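Local coordinates for thiamin pyrophosphokinase (Saccharomyces cerevisiae, PDB 1IG0), which transfers pyrophosphate from ATP to thiamine, as the only enzyme in yeast able to make thiamine diphosphate, at residues B[137-142]-B[182-187]. Numbering follows the deposited sequence.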
ATOM      1  N   HIS B 137     -19.291 -21.449  -3.551  1.00 17.81           N
ATOM      2  CA  HIS B 137     -18.767 -22.587  -4.298  1.00 18.64           C
ATOM      3  C   HIS B 137     -18.455 -23.775  -3.392  1.00 19.05           C
ATOM      4  O   HIS B 137     -18.831 -24.910  -3.687  1.00 19.58           O
ATOM      5  CB  HIS B 137     -17.489 -22.193  -5.043  1.00 18.29           C
ATOM      6  CG  HIS B 137     -16.797 -23.347  -5.700  1.00 19.58           C
ATOM      7  ND1 HIS B 137     -17.159 -23.823  -6.942  1.00 20.44           N
ATOM      8  CD2 HIS B 137     -15.798 -24.151  -5.265  1.00 19.94           C
ATOM      9  CE1 HIS B 137     -16.414 -24.873  -7.241  1.00 21.42           C
ATOM     10  NE2 HIS B 137     -15.582 -25.092  -6.240  1.00 21.98           N
ATOM     11  N   PHE B 138     -17.762 -23.508  -2.291  1.00 18.48           N
ATOM     12  CA  PHE B 138     -17.376 -24.564  -1.363  1.00 18.84           C
ATOM     13  C   PHE B 138     -18.392 -24.922  -0.285  1.00 18.74           C
ATOM     14  O   PHE B 138     -18.436 -26.067   0.163  1.00 18.71           O
ATOM     15  CB  PHE B 138     -16.058 -24.199  -0.670  1.00 18.52           C
ATOM     16  CG  PHE B 138     -14.850 -24.312  -1.552  1.00 19.54           C
ATOM     17  CD1 PHE B 138     -14.083 -23.191  -1.850  1.00 19.72           C
ATOM     18  CD2 PHE B 138     -14.475 -25.542  -2.082  1.00 18.94           C
ATOM     19  CE1 PHE B 138     -12.956 -23.293  -2.663  1.00 21.60           C
ATOM     20  CE2 PHE B 138     -13.352 -25.657  -2.896  1.00 21.04           C
ATOM     21  CZ  PHE B 138     -12.590 -24.531  -3.187  1.00 20.96           C
ATOM     22  N   ASN B 139     -19.212 -23.962   0.128  1.00 18.91           N
ATOM     23  CA  ASN B 139     -20.148 -24.226   1.214  1.00 18.83           C
ATOM     24  C   ASN B 139     -21.642 -24.291   0.912  1.00 18.64           C
ATOM     25  O   ASN B 139     -22.440 -24.542   1.816  1.00 17.75           O
ATOM     26  CB  ASN B 139     -19.891 -23.219   2.337  1.00 19.23           C
ATOM     27  CG  ASN B 139     -18.422 -23.149   2.724  1.00 20.73           C
ATOM     28  OD1 ASN B 139     -17.789 -24.174   2.976  1.00 20.09           O
ATOM     29  ND2 ASN B 139     -17.873 -21.938   2.777  1.00 19.43           N
ATOM     30  N   SER B 140     -22.030 -24.071  -0.339  1.00 19.04           N
ATOM     31  CA  SER B 140     -23.441 -24.134  -0.697  1.00 19.13           C
ATOM     32  C   SER B 140     -23.696 -25.140  -1.815  1.00 19.74           C
ATOM     33  O   SER B 140     -23.560 -24.815  -2.995  1.00 19.29           O
ATOM     34  CB  SER B 140     -23.951 -22.759  -1.131  1.00 20.22           C
ATOM     35  OG  SER B 140     -25.287 -22.848  -1.602  1.00 20.77           O
ATOM     36  N   PRO B 141     -24.062 -26.382  -1.457  1.00 19.59           N
ATOM     37  CA  PRO B 141     -24.329 -27.402  -2.475  1.00 20.20           C
ATOM     38  C   PRO B 141     -25.428 -26.949  -3.439  1.00 20.62           C
ATOM     39  O   PRO B 141     -25.445 -27.335  -4.609  1.00 20.99           O
ATOM     40  CB  PRO B 141     -24.749 -28.610  -1.642  1.00 19.29           C
ATOM     41  CG  PRO B 141     -23.954 -28.441  -0.392  1.00 19.83           C
ATOM     42  CD  PRO B 141     -24.133 -26.966  -0.106  1.00 20.15           C
ATOM     43  N   GLU B 142     -26.347 -26.129  -2.940  1.00 21.30           N
ATOM     44  CA  GLU B 142     -27.440 -25.629  -3.764  1.00 23.56           C
ATOM     45  C   GLU B 142     -26.923 -24.665  -4.822  1.00 23.56           C
ATOM     46  O   GLU B 142     -27.425 -24.641  -5.945  1.00 22.61           O
ATOM     47  CB  GLU B 142     -28.492 -24.938  -2.895  1.00 27.25           C
ATOM     48  CG  GLU B 142     -29.641 -24.338  -3.682  1.00 33.14           C
ATOM     49  CD  GLU B 142     -30.891 -24.174  -2.847  1.00 37.06           C
ATOM     50  OE1 GLU B 142     -31.424 -23.046  -2.786  1.00 40.06           O
ATOM     51  OE2 GLU B 142     -31.341 -25.179  -2.255  1.00 39.80           O
ATOM     52  N   THR B 182     -15.246 -26.071   6.523  1.00 22.09           N
ATOM     53  CA  THR B 182     -13.897 -26.458   6.130  1.00 21.67           C
ATOM     54  C   THR B 182     -13.128 -25.191   5.778  1.00 21.06           C
ATOM     55  O   THR B 182     -13.619 -24.347   5.032  1.00 20.43           O
ATOM     56  CB  THR B 182     -13.911 -27.393   4.902  1.00 22.02           C
ATOM     57  OG1 THR B 182     -14.610 -28.597   5.232  1.00 22.61           O
ATOM     58  CG2 THR B 182     -12.490 -27.742   4.478  1.00 22.42           C
ATOM     59  N   PRO B 183     -11.912 -25.035   6.322  1.00 20.84           N
ATOM     60  CA  PRO B 183     -11.101 -23.847   6.041  1.00 20.40           C
ATOM     61  C   PRO B 183     -10.816 -23.670   4.555  1.00 20.28           C
ATOM     62  O   PRO B 183     -10.752 -24.645   3.808  1.00 20.48           O
ATOM     63  CB  PRO B 183      -9.825 -24.106   6.837  1.00 21.57           C
ATOM     64  CG  PRO B 183     -10.314 -24.925   7.994  1.00 21.46           C
ATOM     65  CD  PRO B 183     -11.246 -25.897   7.313  1.00 21.28           C
ATOM     66  N   ILE B 184     -10.647 -22.422   4.136  1.00 19.49           N
ATOM     67  CA  ILE B 184     -10.351 -22.116   2.743  1.00 19.35           C
ATOM     68  C   ILE B 184      -9.052 -21.328   2.664  1.00 19.65           C
ATOM     69  O   ILE B 184      -9.006 -20.153   3.035  1.00 19.18           O
ATOM     70  CB  ILE B 184     -11.470 -21.272   2.092  1.00 18.11           C
ATOM     71  CG1 ILE B 184     -12.792 -22.039   2.125  1.00 17.63           C
ATOM     72  CG2 ILE B 184     -11.097 -20.934   0.651  1.00 18.99           C
ATOM     73  CD1 ILE B 184     -13.973 -21.248   1.574  1.00 18.13           C
ATOM     74  N   SER B 185      -7.993 -21.982   2.198  1.00 19.36           N
ATOM     75  CA  SER B 185      -6.702 -21.322   2.054  1.00 19.58           C
ATOM     76  C   SER B 185      -6.786 -20.472   0.791  1.00 19.80           C
ATOM     77  O   SER B 185      -6.868 -20.999  -0.319  1.00 19.03           O
ATOM     78  CB  SER B 185      -5.581 -22.354   1.925  1.00 20.25           C
ATOM     79  OG  SER B 185      -4.318 -21.716   1.867  1.00 21.73           O
ATOM     80  N   LEU B 186      -6.766 -19.156   0.972  1.00 18.87           N
ATOM     81  CA  LEU B 186      -6.883 -18.222  -0.142  1.00 18.54           C
ATOM     82  C   LEU B 186      -5.612 -17.417  -0.410  1.00 18.41           C
ATOM     83  O   LEU B 186      -5.154 -16.657   0.442  1.00 18.93           O
ATOM     84  CB  LEU B 186      -8.052 -17.272   0.130  1.00 18.63           C
ATOM     85  CG  LEU B 186      -8.389 -16.166  -0.869  1.00 17.76           C
ATOM     86  CD1 LEU B 186      -8.813 -16.773  -2.199  1.00 18.52           C
ATOM     87  CD2 LEU B 186      -9.502 -15.299  -0.291  1.00 18.27           C
ATOM     88  N   LEU B 187      -5.050 -17.592  -1.603  1.00 18.32           N
ATOM     89  CA  LEU B 187      -3.846 -16.871  -2.002  1.00 18.46           C
ATOM     90  C   LEU B 187      -4.259 -15.896  -3.100  1.00 18.79           C
ATOM     91  O   LEU B 187      -4.816 -16.304  -4.118  1.00 19.15           O
ATOM     92  CB  LEU B 187      -2.790 -17.847  -2.531  1.00 18.45           C
ATOM     93  CG  LEU B 187      -1.399 -17.269  -2.807  1.00 18.29           C
ATOM     94  CD1 LEU B 187      -0.793 -16.741  -1.511  1.00 17.32           C
ATOM     95  CD2 LEU B 187      -0.509 -18.347  -3.408  1.00 18.21           C
TER
HETATM   96  O   HOH W   1     -15.078 -24.401   2.761  1.00 19.32           O
HETATM   97  O   HOH W   2     -17.443 -26.604   4.615  1.00 22.83           O
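Phe138 meets Ile184 through one corner of its ring: CD1 lies 3.9 Å from Ile184 CD1, and the methyl approaches obliquely, from one side of the ring plane. On the other side His137 covers the face, its CD2 standing over the ring centre 3.6 Å above the plane, while Phe138 CD1 lies at the imidazole edge. The phenyl is thus placed between its own helix neighbour and the first residue of strand 184-189. Ile184 reaches it with an extended arm; chi2 of 177° carries CD1 away from the strand, so that the same methyl also comes within 4.1 Å of Asn139 ND2. Methyl and carboxamide approach from opposite directions, in plain van der Waals contact. The polar half of the contact is water-mediated. Asn139 CG sits beside its backbone N (chi1 -50°), and with chi2 at -51° OD1 faces two waters. One water donates to both Asn139 OD1 and Thr182 O, 2.7 Å from each; a second donates to OD1 and accepts from Thr182 N, at 3.0 Å in each case. OD1 therefore takes two water hydrogen bonds, and ND2 is bound to Ser135 OG one turn back, a pattern consistent with the modelled orientation of the amide. The chain turns out of helix 126-139 at Ser140, the N-cap of helix 141-148, its OG hydrogen-bonded to Phe143 N. Helix 126-139, which begins just after Thr125 of a thiamine pocket, thus rests its C-terminal end against the start of a parallel strand in the alpha/beta sheet of the catalytic domain, to which both segments belong. Strand 184-189 runs parallel between strands 38-43 and 216-221; Phe138 also touches Asn38 and Thr40 of the former, Ile184 packs on Phe216 of the latter, and Met172 of helix 164-175 lies against Asn139.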